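Local coordinates for protein DNA polymerase beta (Leishmania infantum, PDB 4P4M) that catalyses DNA-templated addition of deoxynucleotides to a primer strand and, as a family X polymerase, probably serves in base excision repair, at residues 278-283 with 348-353. Sequence-based numbering, arbitrary orientation.
Sequences ETKSVP and ELEDKR
K280 sets its CD methylene over one face of the R353 guanidinium, offset toward the rim, with K280 CD 3.6 Å from R353 CZ. A lysine suits this place because a methylene can rest on a flat cation while the charge sits further out. The bend at chi3 (72°) turns the chain end aside, and K280 NZ reaches E350 OE2 at 3.4 Å, a salt bridge but only a weak hydrogen bond.

The firmer part of the network lies within 348-353. R353 meets E350 side-on: R353 NE donates to E350 OE2 at 2.7 Å and R353 NH2 to E350 OE1 at 2.9 Å, the latter on the syn lone pair. Both oxygens lie close to the guanidinium plane, so the paired bonds fix the arginine's rotation and present its face to K280. Glutamate fits because its two oxygens take both N-H groups and still meet the lysine. A type I turn from E350 to R353 brings the two together, and the shared carboxylate probably offsets both positive charges.

The tighter packing is at the guanidinium, under K280 CD; buried S281 stands farther off, its OG 4.2 Å from R353 NH2 and oblique to the group. The K280 ammonium, on an exposed residue, marks the looser side. Arginine's coplanar N-H groups serve E350 and, through R353 NH1, Y313 O; S281, small yet polar, bonds to the same carbonyl by OG. The contact joins the 3-10 turn between palm strand 270-277 and helix 282-290 to helix 347-350 and its turn, R353 also packing on F316 of strand 315-317 and P345 of strand 344-345.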
ATOM      1  N   GLU A 278      10.827  -7.998   2.825  1.00 15.35           N
ATOM      2  CA  GLU A 278      12.042  -8.827   2.833  1.00 16.29           C
ATOM      3  C   GLU A 278      12.257  -9.502   1.472  1.00 15.88           C
ATOM      4  O   GLU A 278      11.297  -9.894   0.802  1.00 16.93           O
ATOM      5  CB  GLU A 278      11.980  -9.914   3.924  1.00 17.17           C
ATOM      6  CG  GLU A 278      11.942  -9.405   5.387  1.00 16.37           C
ATOM      7  CD  GLU A 278      13.314  -9.003   5.949  1.00 19.82           C
ATOM      8  OE1 GLU A 278      14.359  -9.373   5.365  1.00 19.11           O
ATOM      9  OE2 GLU A 278      13.340  -8.319   6.998  1.00 20.07           O
ATOM     10  N   THR A 279      13.516  -9.685   1.089  1.00 15.54           N
ATOM     11  CA  THR A 279      13.840 -10.270  -0.220  1.00 17.64           C
ATOM     12  C   THR A 279      13.079 -11.569  -0.548  1.00 17.67           C
ATOM     13  O   THR A 279      12.467 -11.686  -1.627  1.00 14.87           O
ATOM     14  CB  THR A 279      15.361 -10.506  -0.379  1.00 20.57           C
ATOM     15  OG1 THR A 279      16.053  -9.270  -0.176  1.00 19.51           O
ATOM     16  CG2 THR A 279      15.681 -11.036  -1.789  1.00 22.57           C
ATOM     17  N   LYS A 280      13.106 -12.543   0.362  1.00 15.62           N
ATOM     18  CA  LYS A 280      12.444 -13.830   0.091  1.00 16.87           C
ATOM     19  C   LYS A 280      10.925 -13.695  -0.073  1.00 22.29           C
ATOM     20  O   LYS A 280      10.265 -14.609  -0.602  1.00 19.77           O
ATOM     21  CB  LYS A 280      12.748 -14.863   1.192  1.00 19.43           C
ATOM     22  CG  LYS A 280      12.087 -14.528   2.530  1.00 16.09           C
ATOM     23  CD  LYS A 280      12.290 -15.629   3.602  1.00 24.10           C
ATOM     24  CE  LYS A 280      13.723 -15.674   4.131  1.00 27.51           C
ATOM     25  NZ  LYS A 280      13.867 -16.635   5.291  1.00 26.31           N
ATOM     26  N   SER A 281      10.368 -12.578   0.398  1.00 17.58           N
ATOM     27  CA  SER A 281       8.922 -12.330   0.301  1.00 14.16           C
ATOM     28  C   SER A 281       8.498 -11.603  -0.977  1.00 17.74           C
ATOM     29  O   SER A 281       7.310 -11.383  -1.203  1.00 15.83           O
ATOM     30  CB  SER A 281       8.445 -11.511   1.518  1.00 17.64           C
ATOM     31  OG  SER A 281       8.548 -12.264   2.720  1.00 16.41           O
ATOM     32  N   VAL A 282       9.452 -11.198  -1.808  1.00 17.35           N
ATOM     33  CA  VAL A 282       9.098 -10.347  -2.951  1.00 16.99           C
ATOM     34  C   VAL A 282       8.068 -10.958  -3.948  1.00 16.18           C
ATOM     35  O   VAL A 282       7.138 -10.275  -4.370  1.00 17.69           O
ATOM     36  CB  VAL A 282      10.367  -9.788  -3.663  1.00 20.03           C
ATOM     37  CG1 VAL A 282      10.018  -9.157  -5.002  1.00 23.02           C
ATOM     38  CG2 VAL A 282      11.065  -8.763  -2.740  1.00 18.59           C
ATOM     39  N   PRO A 283       8.211 -12.245  -4.315  1.00 19.57           N
ATOM     40  CA  PRO A 283       7.218 -12.791  -5.260  1.00 17.00           C
ATOM     41  C   PRO A 283       5.785 -12.773  -4.710  1.00 16.35           C
ATOM     42  O   PRO A 283       4.840 -12.451  -5.445  1.00 18.23           O
ATOM     43  CB  PRO A 283       7.694 -14.244  -5.477  1.00 20.21           C
ATOM     44  CG  PRO A 283       9.198 -14.179  -5.207  1.00 22.90           C
ATOM     45  CD  PRO A 283       9.320 -13.187  -4.064  1.00 19.12           C
ATOM     46  N   GLU A 348       7.885 -20.637  14.028  1.00 23.29           N
ATOM     47  CA  GLU A 348       6.917 -21.722  13.879  1.00 26.08           C
ATOM     48  C   GLU A 348       6.169 -21.646  12.541  1.00 25.91           C
ATOM     49  O   GLU A 348       5.827 -22.674  11.941  1.00 24.20           O
ATOM     50  CB  GLU A 348       5.930 -21.721  15.047  1.00 37.38           C
ATOM     51  CG  GLU A 348       5.116 -23.000  15.160  1.00 57.69           C
ATOM     52  CD  GLU A 348       4.647 -23.266  16.579  1.00 78.36           C
ATOM     53  OE1 GLU A 348       4.973 -22.460  17.478  1.00 87.22           O
ATOM     54  OE2 GLU A 348       3.956 -24.285  16.796  1.00 87.62           O
ATOM     55  N   LEU A 349       5.937 -20.427  12.070  1.00 23.47           N
ATOM     56  CA  LEU A 349       5.302 -20.212  10.769  1.00 25.23           C
ATOM     57  C   LEU A 349       6.328 -20.283   9.630  1.00 27.06           C
ATOM     58  O   LEU A 349       6.076 -20.879   8.574  1.00 21.29           O
ATOM     59  CB  LEU A 349       4.564 -18.873  10.773  1.00 24.79           C
ATOM     60  CG  LEU A 349       3.802 -18.455   9.513  1.00 25.34           C
ATOM     61  CD1 LEU A 349       2.807 -19.546   9.081  1.00 25.60           C
ATOM     62  CD2 LEU A 349       3.070 -17.128   9.748  1.00 25.45           C
ATOM     63  N   GLU A 350       7.500 -19.698   9.847  1.00 23.65           N
ATOM     64  CA  GLU A 350       8.563 -19.759   8.845  1.00 19.80           C
ATOM     65  C   GLU A 350       8.899 -21.206   8.470  1.00 20.15           C
ATOM     66  O   GLU A 350       9.183 -21.499   7.307  1.00 25.03           O
ATOM     67  CB  GLU A 350       9.808 -18.993   9.327  1.00 27.80           C
ATOM     68  CG  GLU A 350      10.965 -18.935   8.330  1.00 28.38           C
ATOM     69  CD  GLU A 350      10.636 -18.201   7.028  1.00 24.72           C
ATOM     70  OE1 GLU A 350       9.876 -17.198   7.045  1.00 21.66           O
ATOM     71  OE2 GLU A 350      11.157 -18.627   5.977  1.00 26.35           O
ATOM     72  N   ASP A 351       8.843 -22.114   9.444  1.00 21.50           N
ATOM     73  CA  ASP A 351       9.109 -23.532   9.193  1.00 30.61           C
ATOM     74  C   ASP A 351       8.135 -24.144   8.179  1.00 29.47           C
ATOM     75  O   ASP A 351       8.436 -25.175   7.563  1.00 27.43           O
ATOM     76  CB  ASP A 351       9.039 -24.346  10.493  1.00 34.42           C
ATOM     77  CG  ASP A 351      10.223 -24.103  11.409  1.00 52.15           C
ATOM     78  OD1 ASP A 351      11.290 -23.675  10.920  1.00 49.68           O
ATOM     79  OD2 ASP A 351      10.083 -24.352  12.628  1.00 57.59           O
ATOM     80  N   LYS A 352       6.969 -23.522   8.027  1.00 24.75           N
ATOM     81  CA  LYS A 352       5.935 -24.012   7.104  1.00 25.82           C
ATOM     82  C   LYS A 352       6.074 -23.454   5.687  1.00 22.50           C
ATOM     83  O   LYS A 352       5.305 -23.825   4.795  1.00 20.77           O
ATOM     84  CB  LYS A 352       4.537 -23.650   7.619  1.00 23.99           C
ATOM     85  CG  LYS A 352       4.245 -24.068   9.062  1.00 26.15           C
ATOM     86  CD  LYS A 352       4.149 -25.568   9.195  1.00 32.58           C
ATOM     87  CE  LYS A 352       3.505 -25.966  10.521  1.00 55.00           C
ATOM     88  NZ  LYS A 352       4.433 -25.754  11.659  1.00 66.48           N
ATOM     89  N   ARG A 353       7.041 -22.562   5.475  1.00 18.11           N
ATOM     90  CA  ARG A 353       7.154 -21.869   4.192  1.00 18.97           C
ATOM     91  C   ARG A 353       7.428 -22.817   3.024  1.00 21.80           C
ATOM     92  O   ARG A 353       8.308 -23.679   3.098  1.00 19.47           O
ATOM     93  CB  ARG A 353       8.256 -20.791   4.224  1.00 20.98           C
ATOM     94  CG  ARG A 353       8.440 -20.075   2.855  1.00 18.63           C
ATOM     95  CD  ARG A 353       9.671 -19.128   2.823  1.00 21.75           C
ATOM     96  NE  ARG A 353       9.566 -18.065   3.823  1.00 20.67           N
ATOM     97  CZ  ARG A 353       8.936 -16.910   3.632  1.00 24.25           C
ATOM     98  NH1 ARG A 353       8.347 -16.657   2.468  1.00 18.55           N
ATOM     99  NH2 ARG A 353       8.891 -16.007   4.606  1.00 20.35           N
TER